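PDB 6UI5: 2-polyprenyl-6-methoxyphenol hydroxylase-like FAD-dependent oxidoreductase from Streptomyces sp. NRRL 11266, which binds flavin-adenine dinucleotide through a Rossmann-type domain and belongs to a family of FAD-dependent oxidoreductases related to aromatic-ring hydroxylases. Local coordinates for residues A[293-298]-A[340-345]; A[264-269]-A[289-294]; A[71-76]-A[377-382]. All blocks are in the same frame, centred on the assembly; numbering follows the deposited sequence.

Contact 1 (A[293-298]-A[340-345]). With FAD (flavin-adenine dinucleotide), chain C.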
loop_
_atom_site.group_PDB
_atom_site.type_symbol
_atom_site.label_atom_id
_atom_site.label_comp_id
_atom_site.label_asym_id
_atom_site.label_seq_id
_atom_site.Cartn_x
_atom_site.Cartn_y
_atom_site.Cartn_z
ATOM N N ASN A 293 13.536 -6.988 9.726
ATOM C CA ASN A 293 13.276 -6.150 10.902
ATOM C C ASN A 293 13.334 -6.923 12.207
ATOM O O ASN A 293 12.995 -6.376 13.254
ATOM C CB ASN A 293 11.916 -5.463 10.796
ATOM C CG ASN A 293 11.678 -4.871 9.428
ATOM O OD1 ASN A 293 10.937 -5.426 8.627
ATOM N ND2 ASN A 293 12.311 -3.738 9.151
ATOM N N GLY A 294 13.746 -8.184 12.174
ATOM C CA GLY A 294 13.728 -9.005 13.369
ATOM C C GLY A 294 12.364 -9.552 13.708
ATOM O O GLY A 294 12.116 -9.913 14.865
ATOM N N GLN A 295 11.462 -9.630 12.724
ATOM C CA GLN A 295 10.091 -10.018 13.043
ATOM C C GLN A 295 9.972 -11.483 13.426
ATOM O O GLN A 295 9.134 -11.825 14.266
ATOM C CB GLN A 295 9.179 -9.706 11.866
ATOM C CG GLN A 295 9.066 -8.221 11.587
ATOM C CD GLN A 295 8.098 -7.957 10.494
ATOM O OE1 GLN A 295 6.998 -8.529 10.468
ATOM N NE2 GLN A 295 8.508 -7.130 9.539
ATOM N N GLY A 296 10.767 -12.369 12.805
ATOM C CA GLY A 296 10.717 -13.775 13.184
ATOM C C GLY A 296 10.999 -13.965 14.661
ATOM O O GLY A 296 10.307 -14.720 15.349
ATOM N N LEU A 297 12.002 -13.247 15.172
ATOM C CA LEU A 297 12.346 -13.328 16.578
ATOM C C LEU A 297 11.298 -12.635 17.439
ATOM O O LEU A 297 10.881 -13.173 18.474
ATOM C CB LEU A 297 13.718 -12.696 16.765
ATOM C CG LEU A 297 14.535 -12.977 18.002
ATOM C CD1 LEU A 297 14.430 -14.436 18.283
ATOM C CD2 LEU A 297 15.948 -12.597 17.655
ATOM N N GLY A 298 10.847 -11.446 17.016
ATOM C CA GLY A 298 9.824 -10.734 17.769
ATOM C C GLY A 298 8.554 -11.541 17.956
ATOM O O GLY A 298 8.055 -11.690 19.077
ATOM N N MET A 340 2.182 -10.865 6.212
ATOM C CA MET A 340 1.617 -9.972 5.208
ATOM C C MET A 340 2.624 -8.910 4.800
ATOM O O MET A 340 2.934 -8.763 3.612
ATOM C CB MET A 340 0.342 -9.328 5.732
ATOM C CG MET A 340 -0.188 -8.229 4.819
ATOM S SD MET A 340 -0.947 -7.020 5.864
ATOM C CE MET A 340 0.458 -6.551 6.863
ATOM N N ASN A 341 3.208 -8.215 5.782
ATOM C CA ASN A 341 4.068 -7.077 5.469
ATOM C C ASN A 341 5.473 -7.499 5.034
ATOM O O ASN A 341 6.105 -6.770 4.253
ATOM C CB ASN A 341 4.127 -6.101 6.659
ATOM C CG ASN A 341 5.253 -6.389 7.602
ATOM O OD1 ASN A 341 6.406 -6.013 7.341
ATOM N ND2 ASN A 341 4.933 -7.037 8.739
ATOM N N ILE A 342 5.988 -8.643 5.511
ATOM C CA ILE A 342 7.217 -9.174 4.906
ATOM C C ILE A 342 7.005 -9.364 3.412
ATOM O O ILE A 342 7.755 -8.834 2.586
ATOM C CB ILE A 342 7.660 -10.491 5.571
ATOM C CG1 ILE A 342 7.956 -10.318 7.070
ATOM C CG2 ILE A 342 8.878 -11.102 4.829
ATOM C CD1 ILE A 342 9.117 -9.464 7.367
ATOM N N GLN A 343 5.949 -10.093 3.042
ATOM C CA GLN A 343 5.671 -10.293 1.622
ATOM C C GLN A 343 5.535 -8.948 0.912
ATOM O O GLN A 343 6.033 -8.772 -0.214
ATOM C CB GLN A 343 4.401 -11.133 1.454
ATOM C CG GLN A 343 4.542 -12.608 1.806
ATOM C CD GLN A 343 5.566 -13.353 0.943
ATOM O OE1 GLN A 343 6.786 -13.153 1.058
ATOM N NE2 GLN A 343 5.059 -14.209 0.056
ATOM N N ALA A 344 4.901 -7.965 1.585
ATOM C CA ALA A 344 4.772 -6.635 0.999
ATOM C C ALA A 344 6.133 -5.988 0.820
ATOM O O ALA A 344 6.389 -5.360 -0.207
ATOM C CB ALA A 344 3.874 -5.731 1.858
ATOM N N GLN A 345 7.024 -6.134 1.799
ATOM C CA GLN A 345 8.394 -5.661 1.603
ATOM C C GLN A 345 9.045 -6.344 0.405
ATOM O O GLN A 345 9.712 -5.680 -0.399
ATOM C CB GLN A 345 9.232 -5.866 2.873
ATOM C CG GLN A 345 8.947 -4.809 3.965
ATOM C CD GLN A 345 9.814 -4.988 5.212
ATOM O OE1 GLN A 345 11.044 -4.837 5.152
ATOM N NE2 GLN A 345 9.177 -5.336 6.349
HETATM P PA FAD C . 13.748 -22.648 15.579
HETATM O O1A FAD C . 14.755 -21.529 15.727
HETATM O O2A FAD C . 13.833 -23.185 14.160
HETATM O O5B FAD C . 13.926 -23.774 16.782
HETATM C C5B FAD C . 13.205 -24.995 16.720
HETATM C C4B FAD C . 13.965 -26.057 17.579
HETATM O O4B FAD C . 13.305 -27.182 17.711
HETATM C C3B FAD C . 15.288 -26.449 16.879
HETATM O O3B FAD C . 16.258 -26.566 17.827
HETATM C C2B FAD C . 14.981 -27.820 16.243
HETATM O O2B FAD C . 16.277 -28.491 15.963
HETATM C C1B FAD C . 14.305 -28.391 17.202
HETATM N N9A FAD C . 13.415 -29.467 16.810
HETATM C C8A FAD C . 12.715 -29.565 15.657
HETATM N N7A FAD C . 11.957 -30.681 15.726
HETATM C C5A FAD C . 12.176 -31.257 16.932
HETATM C C6A FAD C . 11.669 -32.403 17.533
HETATM N N6A FAD C . 10.745 -33.484 17.225
HETATM N N1A FAD C . 12.067 -32.759 18.758
HETATM C C2A FAD C . 12.959 -31.999 19.430
HETATM N N3A FAD C . 13.444 -30.866 18.846
HETATM C C4A FAD C . 13.060 -30.498 17.604
HETATM N N1 FAD C . 15.613 -13.888 12.937
HETATM C C2 FAD C . 15.778 -12.436 13.233
HETATM O O2 FAD C . 15.242 -11.926 14.162
HETATM N N3 FAD C . 16.644 -11.616 12.338
HETATM C C4 FAD C . 17.308 -12.253 11.199
HETATM O O4 FAD C . 18.003 -11.629 10.470
HETATM C C4X FAD C . 17.115 -13.724 10.929
HETATM N N5 FAD C . 17.792 -14.290 9.785
HETATM C C5X FAD C . 17.611 -15.733 9.485
HETATM C C6 FAD C . 18.266 -16.268 8.373
HETATM C C7 FAD C . 18.121 -17.617 8.071
HETATM C C7M FAD C . 18.939 -17.909 6.821
HETATM C C8 FAD C . 17.329 -18.459 8.867
HETATM C C8M FAD C . 17.233 -19.935 8.458
HETATM C C9 FAD C . 16.667 -17.923 9.986
HETATM C C9A FAD C . 16.796 -16.551 10.307
HETATM N N10 FAD C . 16.082 -15.955 11.499
HETATM C C10 FAD C . 16.272 -14.537 11.791
HETATM C "C1'" FAD C . 15.270 -16.840 12.359
HETATM C "C2'" FAD C . 13.785 -16.515 12.599
HETATM O "O2'" FAD C . 13.618 -15.548 13.567
HETATM C "C3'" FAD C . 13.070 -17.733 13.179
HETATM O "O3'" FAD C . 11.705 -17.467 13.111
HETATM C "C4'" FAD C . 13.374 -18.047 14.659
HETATM O "O4'" FAD C . 14.724 -18.302 14.928
HETATM C "C5'" FAD C . 12.594 -19.342 14.919
HETATM O "O5'" FAD C . 12.418 -19.558 16.291
HETATM P P FAD C . 11.706 -20.948 16.831
HETATM O O1P FAD C . 12.194 -21.232 18.232
HETATM O O2P FAD C . 10.193 -20.954 16.729
HETATM O O3P FAD C . 12.195 -22.111 15.762
#
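Gln295 and Gln345 both leave the backbone with CG beside N and anti to the carbonyl carbon, then run on extended (chi2 -176° in Gln295), which brings the amides together between helices 295-316 and 325-346, in a protein whose FAD-binding domain belongs to the Rossmann clan. Asn293, just before helix 295-316, takes the same first torsion. Gln295 meets Asn341 of helix 325-346 tip to tip, their amide planes 14° apart, and the two exchange reciprocal hydrogen bonds, each on a lone pair in the carbonyl plane. Asn341 ND2 gives to Gln295 OE1 (3.1 Å), and Gln295 NE2 gives to Asn341 OD1 (3.2 Å). Gln295 NE2 also donates to Asn293 OD1 (3.1 Å). Gln345 NE2 serves the same two oxygens, nearly straight (166°) to Asn293 OD1 at 2.9 Å and almost along the C=O axis to Asn341 OD1 at 3.0 Å. Two nitrogens and two oxygens thus close a ring of four bonds, every nitrogen giving twice and every oxygen accepting twice, which fixes the rotation of the amides. Outside it, Asn293 ND2 holds Arg74 O, Gln345 OE1 takes Ala76 N and Asn341 ND2 holds Leu337 O. On the flavin side, Leu297 CB touches FAD O2 at 3.1 Å. Ile342 CD1 meets the tip of Gln295 end-on, 3.2 Å from NE2.

Contact 2 (A[264-269]-A[289-294]); sequences YSIVTR and HYPYNG. With FAD (flavin-adenine dinucleotide), chain C.
Tyr264 and Tyr290 are turned so that the hydroxyl of the first lies near the plane of the second ring, at its edge, with Tyr264 OH 4.4 Å from Tyr290 CE1. Tyr264 adopts the crowded first torsion (chi1 80°), which sets one ring face over the methyl C7M of FAD; CD2 is 3.5 Å from C7M, and the methyl sits toward the rim of the ring. Its hydroxyl is hydrogen-bonded to Ser221 O. This places the strand residue in the flavin pocket, where Pro291 approaches the isoalloxazine from the other segment, its CB 3.4 Å from FAD N5.

Two residues along the strand from Tyr264, Ile266 reaches across to the loop with both branches. CG2, anti to the backbone N, has Tyr290 N as its nearest atom (3.7 Å) and makes its apolar contact with Tyr290 CB at 4.2 Å. CD1, at the end of the other branch, meets Pro291 CD tip to tip at 3.9 Å, the second apolar pair. No hydrogen bond crosses between the segments. Tyr290, with CG anti to its backbone N (chi1 -179°), turns its edge onto Tyr292: CE2 stands over the centre of the Tyr292 ring. His289 folds back within the loop, ND1 donating to Tyr290 O at 3.0 Å; the N-H comes in from above the carbonyl plane, not on a lone pair. Thr268 CG2 rests near His289 CB, and Thr268 OG1 is bonded to Asp173.

Around this core the sheet closes in: Tyr264 and Ile266 pair through their backbones with Gly179 and Val177 of strand 176-185, the Tyr264 ring meets Phe220 of strand 216-225 at about 15°, and helix 325-346 packs on Tyr290 and Tyr292 through Ile342.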
loop_
_atom_site.group_PDB
_atom_site.type_symbol
_atom_site.label_atom_id
_atom_site.label_comp_id
_atom_site.label_asym_id
_atom_site.label_seq_id
_atom_site.Cartn_x
_atom_site.Cartn_y
_atom_site.Cartn_z
ATOM N N TYR A 264 19.537 -22.257 2.684
ATOM C CA TYR A 264 18.183 -21.964 3.152
ATOM C C TYR A 264 17.310 -21.590 1.961
ATOM O O TYR A 264 17.778 -20.967 1.003
ATOM C CB TYR A 264 18.176 -20.846 4.204
ATOM C CG TYR A 264 18.272 -19.449 3.613
ATOM C CD1 TYR A 264 17.130 -18.772 3.191
ATOM C CD2 TYR A 264 19.500 -18.811 3.474
ATOM C CE1 TYR A 264 17.208 -17.514 2.637
ATOM C CE2 TYR A 264 19.586 -17.536 2.930
ATOM C CZ TYR A 264 18.433 -16.896 2.508
ATOM O OH TYR A 264 18.482 -15.631 1.953
ATOM N N SER A 265 16.031 -21.976 2.021
ATOM C CA SER A 265 15.034 -21.444 1.101
ATOM C C SER A 265 13.939 -20.825 1.963
ATOM O O SER A 265 13.812 -21.149 3.142
ATOM C CB SER A 265 14.436 -22.527 0.123
ATOM O OG SER A 265 13.948 -23.673 0.806
ATOM N N ILE A 266 13.163 -19.909 1.393
ATOM C CA ILE A 266 12.147 -19.179 2.161
ATOM C C ILE A 266 10.792 -19.457 1.555
ATOM O O ILE A 266 10.582 -19.208 0.361
ATOM C CB ILE A 266 12.404 -17.668 2.183
ATOM C CG1 ILE A 266 13.576 -17.347 3.097
ATOM C CG2 ILE A 266 11.121 -16.908 2.631
ATOM C CD1 ILE A 266 13.329 -17.754 4.552
ATOM N N VAL A 267 9.860 -19.921 2.382
ATOM C CA VAL A 267 8.442 -19.861 2.052
ATOM C C VAL A 267 7.737 -19.046 3.126
ATOM O O VAL A 267 8.293 -18.769 4.184
ATOM C CB VAL A 267 7.805 -21.247 1.932
ATOM C CG1 VAL A 267 8.256 -21.923 0.613
ATOM C CG2 VAL A 267 8.161 -22.058 3.159
ATOM N N THR A 268 6.477 -18.703 2.847
ATOM C CA THR A 268 5.650 -17.845 3.698
ATOM C C THR A 268 4.406 -18.613 4.126
ATOM O O THR A 268 3.552 -18.931 3.292
ATOM C CB THR A 268 5.246 -16.588 2.947
ATOM O OG1 THR A 268 6.414 -15.946 2.427
ATOM C CG2 THR A 268 4.506 -15.635 3.887
ATOM N N ARG A 269 4.288 -18.912 5.419
ATOM C CA ARG A 269 3.151 -19.688 5.897
ATOM C C ARG A 269 2.648 -19.152 7.225
ATOM O O ARG A 269 3.413 -18.605 8.035
ATOM C CB ARG A 269 3.464 -21.198 6.055
ATOM C CG ARG A 269 4.014 -21.867 4.764
ATOM C CD ARG A 269 2.916 -22.394 3.779
ATOM N NE ARG A 269 3.590 -23.049 2.657
ATOM C CZ ARG A 269 4.057 -22.437 1.570
ATOM N NH1 ARG A 269 3.829 -21.113 1.380
ATOM N NH2 ARG A 269 4.698 -23.184 0.629
ATOM N N HIS A 289 8.553 -16.666 7.234
ATOM C CA HIS A 289 8.567 -15.623 6.210
ATOM C C HIS A 289 10.014 -15.181 6.080
ATOM O O HIS A 289 10.875 -15.606 6.853
ATOM C CB HIS A 289 7.678 -14.438 6.585
ATOM C CG HIS A 289 7.854 -14.012 8.003
ATOM N ND1 HIS A 289 9.013 -13.425 8.462
ATOM C CD2 HIS A 289 7.050 -14.151 9.081
ATOM C CE1 HIS A 289 8.902 -13.191 9.759
ATOM N NE2 HIS A 289 7.721 -13.623 10.160
ATOM N N TYR A 290 10.267 -14.314 5.106
ATOM C CA TYR A 290 11.607 -13.787 4.929
ATOM C C TYR A 290 12.021 -12.999 6.172
ATOM O O TYR A 290 11.199 -12.285 6.777
ATOM C CB TYR A 290 11.692 -12.902 3.688
ATOM C CG TYR A 290 13.062 -12.346 3.423
ATOM C CD1 TYR A 290 14.027 -13.127 2.812
ATOM C CD2 TYR A 290 13.398 -11.050 3.774
ATOM C CE1 TYR A 290 15.293 -12.639 2.566
ATOM C CE2 TYR A 290 14.661 -10.543 3.519
ATOM C CZ TYR A 290 15.609 -11.345 2.919
ATOM O OH TYR A 290 16.883 -10.870 2.669
ATOM N N PRO A 291 13.282 -13.124 6.592
ATOM C CA PRO A 291 13.746 -12.438 7.812
ATOM C C PRO A 291 13.990 -10.937 7.600
ATOM O O PRO A 291 14.993 -10.527 7.017
ATOM C CB PRO A 291 15.083 -13.147 8.153
ATOM C CG PRO A 291 15.423 -13.972 6.907
ATOM C CD PRO A 291 14.130 -14.278 6.205
ATOM N N TYR A 292 13.075 -10.131 8.095
ATOM C CA TYR A 292 13.159 -8.681 8.020
ATOM C C TYR A 292 12.849 -8.090 9.387
ATOM O O TYR A 292 12.036 -8.643 10.138
ATOM C CB TYR A 292 12.171 -8.122 7.008
ATOM C CG TYR A 292 12.716 -7.755 5.658
ATOM C CD1 TYR A 292 13.911 -7.061 5.528
ATOM C CD2 TYR A 292 11.995 -8.058 4.501
ATOM C CE1 TYR A 292 14.383 -6.697 4.283
ATOM C CE2 TYR A 292 12.463 -7.707 3.257
ATOM C CZ TYR A 292 13.653 -7.025 3.155
ATOM O OH TYR A 292 14.120 -6.660 1.920
ATOM N N ASN A 293 13.536 -6.988 9.726
ATOM C CA ASN A 293 13.276 -6.150 10.902
ATOM C C ASN A 293 13.334 -6.923 12.207
ATOM O O ASN A 293 12.995 -6.376 13.254
ATOM C CB ASN A 293 11.916 -5.463 10.796
ATOM C CG ASN A 293 11.678 -4.871 9.428
ATOM O OD1 ASN A 293 10.937 -5.426 8.627
ATOM N ND2 ASN A 293 12.311 -3.738 9.151
ATOM N N GLY A 294 13.746 -8.184 12.174
ATOM C CA GLY A 294 13.728 -9.005 13.369
ATOM C C GLY A 294 12.364 -9.552 13.708
ATOM O O GLY A 294 12.116 -9.913 14.865
HETATM P PA FAD C . 13.748 -22.648 15.579
HETATM O O1A FAD C . 14.755 -21.529 15.727
HETATM O O2A FAD C . 13.833 -23.185 14.160
HETATM O O5B FAD C . 13.926 -23.774 16.782
HETATM C C5B FAD C . 13.205 -24.995 16.720
HETATM C C4B FAD C . 13.965 -26.057 17.579
HETATM O O4B FAD C . 13.305 -27.182 17.711
HETATM C C3B FAD C . 15.288 -26.449 16.879
HETATM O O3B FAD C . 16.258 -26.566 17.827
HETATM C C2B FAD C . 14.981 -27.820 16.243
HETATM O O2B FAD C . 16.277 -28.491 15.963
HETATM C C1B FAD C . 14.305 -28.391 17.202
HETATM N N9A FAD C . 13.415 -29.467 16.810
HETATM C C8A FAD C . 12.715 -29.565 15.657
HETATM N N7A FAD C . 11.957 -30.681 15.726
HETATM C C5A FAD C . 12.176 -31.257 16.932
HETATM C C6A FAD C . 11.669 -32.403 17.533
HETATM N N6A FAD C . 10.745 -33.484 17.225
HETATM N N1A FAD C . 12.067 -32.759 18.758
HETATM C C2A FAD C . 12.959 -31.999 19.430
HETATM N N3A FAD C . 13.444 -30.866 18.846
HETATM C C4A FAD C . 13.060 -30.498 17.604
HETATM N N1 FAD C . 15.613 -13.888 12.937
HETATM C C2 FAD C . 15.778 -12.436 13.233
HETATM O O2 FAD C . 15.242 -11.926 14.162
HETATM N N3 FAD C . 16.644 -11.616 12.338
HETATM C C4 FAD C . 17.308 -12.253 11.199
HETATM O O4 FAD C . 18.003 -11.629 10.470
HETATM C C4X FAD C . 17.115 -13.724 10.929
HETATM N N5 FAD C . 17.792 -14.290 9.785
HETATM C C5X FAD C . 17.611 -15.733 9.485
HETATM C C6 FAD C . 18.266 -16.268 8.373
HETATM C C7 FAD C . 18.121 -17.617 8.071
HETATM C C7M FAD C . 18.939 -17.909 6.821
HETATM C C8 FAD C . 17.329 -18.459 8.867
HETATM C C8M FAD C . 17.233 -19.935 8.458
HETATM C C9 FAD C . 16.667 -17.923 9.986
HETATM C C9A FAD C . 16.796 -16.551 10.307
HETATM N N10 FAD C . 16.082 -15.955 11.499
HETATM C C10 FAD C . 16.272 -14.537 11.791
HETATM C "C1'" FAD C . 15.270 -16.840 12.359
HETATM C "C2'" FAD C . 13.785 -16.515 12.599
HETATM O "O2'" FAD C . 13.618 -15.548 13.567
HETATM C "C3'" FAD C . 13.070 -17.733 13.179
HETATM O "O3'" FAD C . 11.705 -17.467 13.111
HETATM C "C4'" FAD C . 13.374 -18.047 14.659
HETATM O "O4'" FAD C . 14.724 -18.302 14.928
HETATM C "C5'" FAD C . 12.594 -19.342 14.919
HETATM O "O5'" FAD C . 12.418 -19.558 16.291
HETATM P P FAD C . 11.706 -20.948 16.831
HETATM O O1P FAD C . 12.194 -21.232 18.232
HETATM O O2P FAD C . 10.193 -20.954 16.729
HETATM O O3P FAD C . 12.195 -22.111 15.762
#

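Contact 3 (A[71-76]-A[377-382]); sequences PEVRFA and EIVTNL
Apolar packing carries the contact between residues Val73 to Phe75 of strand 69-75 and the C-terminal end of helix 369-379. Val73 points its side chain at the helix with CG1 anti to the backbone N (chi1 169°), so that its two methyls divide the work. CG1 touches Val379 CG2 at 3.6 Å, the two side chains crossing obliquely, while CG2 reaches Thr380 CG2 at 3.8 Å, crossing at about a right angle. The second valine does likewise: its CG2, in the crowded position between N and the carbonyl carbon, serves Val73, and its CG1 lies at the edge of the Phe75 ring, 4.4 Å from CD1 of Phe75 and near the ring plane. Phe75 also packs on Met361 of the second subunit.

Hydrogen bonds do not cross the contact but shape the helix end. Asn381, with positive phi, closes a Schellman motif, its N bonded to Ile378 O at 2.8 Å, and Thr380 OG1 binds back to Ala376 O. Strand 69-75 is the middle one of a three-stranded antiparallel sheet, and Val73 pairs there with Leu80, whose side chain also touches Val73, Phe75 and Val379.

Charges lie away from the apolar patch. Arg74 NH2 and Glu72 OE2 stand 4.0 Å apart, a long, weak ion pair with no N-H aimed at the oxygen of the poorly ordered Glu72, whose OE1 is bridged to Arg79.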
loop_
_atom_site.group_PDB
_atom_site.type_symbol
_atom_site.label_atom_id
_atom_site.label_comp_id
_atom_site.label_asym_id
_atom_site.label_seq_id
_atom_site.Cartn_x
_atom_site.Cartn_y
_atom_site.Cartn_z
ATOM N N PRO A 71 19.417 3.562 14.271
ATOM C CA PRO A 71 18.121 4.114 14.673
ATOM C C PRO A 71 17.203 4.358 13.498
ATOM O O PRO A 71 16.333 5.239 13.534
ATOM C CB PRO A 71 18.518 5.423 15.359
ATOM C CG PRO A 71 19.852 5.820 14.671
ATOM C CD PRO A 71 20.319 4.634 13.827
ATOM N N GLU A 72 17.380 3.567 12.452
ATOM C CA GLU A 72 16.514 3.631 11.296
ATOM C C GLU A 72 15.748 2.327 11.154
ATOM O O GLU A 72 16.332 1.239 11.205
ATOM C CB GLU A 72 17.329 3.972 10.057
ATOM C CG GLU A 72 17.478 5.481 9.937
ATOM C CD GLU A 72 16.197 6.170 9.449
ATOM O OE1 GLU A 72 15.199 6.309 10.195
ATOM O OE2 GLU A 72 16.170 6.564 8.280
ATOM N N VAL A 73 14.434 2.451 11.038
ATOM C CA VAL A 73 13.524 1.338 10.812
ATOM C C VAL A 73 13.145 1.380 9.345
ATOM O O VAL A 73 12.542 2.360 8.887
ATOM C CB VAL A 73 12.272 1.446 11.699
ATOM C CG1 VAL A 73 11.246 0.448 11.247
ATOM C CG2 VAL A 73 12.619 1.269 13.200
ATOM N N ARG A 74 13.483 0.330 8.602
ATOM C CA ARG A 74 13.302 0.327 7.160
ATOM C C ARG A 74 12.094 -0.519 6.769
ATOM O O ARG A 74 11.676 -1.408 7.504
ATOM C CB ARG A 74 14.571 -0.175 6.450
ATOM C CG ARG A 74 15.832 0.629 6.800
ATOM C CD ARG A 74 16.711 0.974 5.585
ATOM N NE ARG A 74 17.527 2.177 5.817
ATOM C CZ ARG A 74 17.308 3.371 5.252
ATOM N NH1 ARG A 74 16.307 3.538 4.391
ATOM N NH2 ARG A 74 18.102 4.402 5.538
ATOM N N PHE A 75 11.507 -0.210 5.618
ATOM C CA PHE A 75 10.497 -1.047 4.970
ATOM C C PHE A 75 11.068 -1.411 3.613
ATOM O O PHE A 75 11.253 -0.536 2.757
ATOM C CB PHE A 75 9.155 -0.317 4.822
ATOM C CG PHE A 75 7.982 -1.229 4.482
ATOM C CD1 PHE A 75 7.442 -2.092 5.451
ATOM C CD2 PHE A 75 7.395 -1.194 3.228
ATOM C CE1 PHE A 75 6.353 -2.927 5.156
ATOM C CE2 PHE A 75 6.302 -2.025 2.912
ATOM C CZ PHE A 75 5.781 -2.891 3.881
ATOM N N ALA A 76 11.338 -2.692 3.403
ATOM C CA ALA A 76 12.298 -3.036 2.364
ATOM C C ALA A 76 13.519 -2.152 2.587
ATOM O O ALA A 76 14.184 -2.261 3.622
ATOM C CB ALA A 76 11.706 -2.846 0.958
ATOM N N GLU A 377 5.129 0.175 13.785
ATOM C CA GLU A 377 4.745 -0.569 14.978
ATOM C C GLU A 377 4.860 -2.061 14.745
ATOM O O GLU A 377 5.333 -2.801 15.620
ATOM C CB GLU A 377 3.310 -0.234 15.373
ATOM C CG GLU A 377 3.158 1.135 15.978
ATOM C CD GLU A 377 1.802 1.291 16.622
ATOM O OE1 GLU A 377 1.735 2.034 17.624
ATOM O OE2 GLU A 377 0.809 0.653 16.144
ATOM N N ILE A 378 4.402 -2.518 13.583
ATOM C CA ILE A 378 4.336 -3.947 13.317
ATOM C C ILE A 378 5.735 -4.524 13.070
ATOM O O ILE A 378 6.150 -5.472 13.741
ATOM C CB ILE A 378 3.365 -4.177 12.155
ATOM C CG1 ILE A 378 1.974 -4.171 12.734
ATOM C CG2 ILE A 378 3.626 -5.475 11.420
ATOM C CD1 ILE A 378 0.959 -4.127 11.711
ATOM N N VAL A 379 6.515 -3.906 12.176
ATOM C CA VAL A 379 7.853 -4.423 11.903
ATOM C C VAL A 379 8.763 -4.304 13.111
ATOM O O VAL A 379 9.780 -4.994 13.155
ATOM C CB VAL A 379 8.530 -3.751 10.672
ATOM C CG1 VAL A 379 7.540 -3.622 9.534
ATOM C CG2 VAL A 379 9.130 -2.395 11.008
ATOM N N THR A 380 8.439 -3.468 14.110
ATOM C CA THR A 380 9.254 -3.502 15.328
ATOM C C THR A 380 8.653 -4.394 16.407
ATOM O O THR A 380 9.202 -4.471 17.517
ATOM C CB THR A 380 9.494 -2.108 15.893
ATOM O OG1 THR A 380 8.230 -1.494 16.204
ATOM C CG2 THR A 380 10.253 -1.233 14.896
ATOM N N ASN A 381 7.551 -5.081 16.098
ATOM C CA ASN A 381 6.794 -5.869 17.070
ATOM C C ASN A 381 6.324 -5.057 18.288
ATOM O O ASN A 381 5.952 -5.649 19.314
ATOM C CB ASN A 381 7.594 -7.099 17.494
ATOM C CG ASN A 381 7.954 -7.980 16.277
ATOM O OD1 ASN A 381 9.112 -8.046 15.871
ATOM N ND2 ASN A 381 6.942 -8.592 15.654
ATOM N N LEU A 382 6.300 -3.712 18.210
ATOM C CA LEU A 382 5.412 -2.945 19.104
ATOM C C LEU A 382 3.982 -3.316 18.811
ATOM O O LEU A 382 3.198 -3.621 19.712
ATOM C CB LEU A 382 5.597 -1.444 18.918
ATOM C CG LEU A 382 7.004 -0.964 19.238
ATOM C CD1 LEU A 382 7.169 0.507 18.845
ATOM C CD2 LEU A 382 7.327 -1.254 20.719
#

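From the N terminus, residues 71-76 are separated by 300 residues from 377-382, so contact 3 closes the longest loop. Inside it, contact 2 joins strand 257-271 to the loop after strand 287-288, a short closure of about 20 residues. Contact 1 begins where contact 2 ends, the two sharing Asn293 and Gly294, and closes a largely helical loop of 41 residues. Contacts 1 and 2, both touching FAD, run in series within contact 3, and none cross. Asn293 CB also packs on Val379 O, bringing contact 3 alongside. Together they join the flavin pocket, the sheet of strand 257-271, the three-stranded sheet of strand 69-75, and helices 295-316, 325-346 and 369-379.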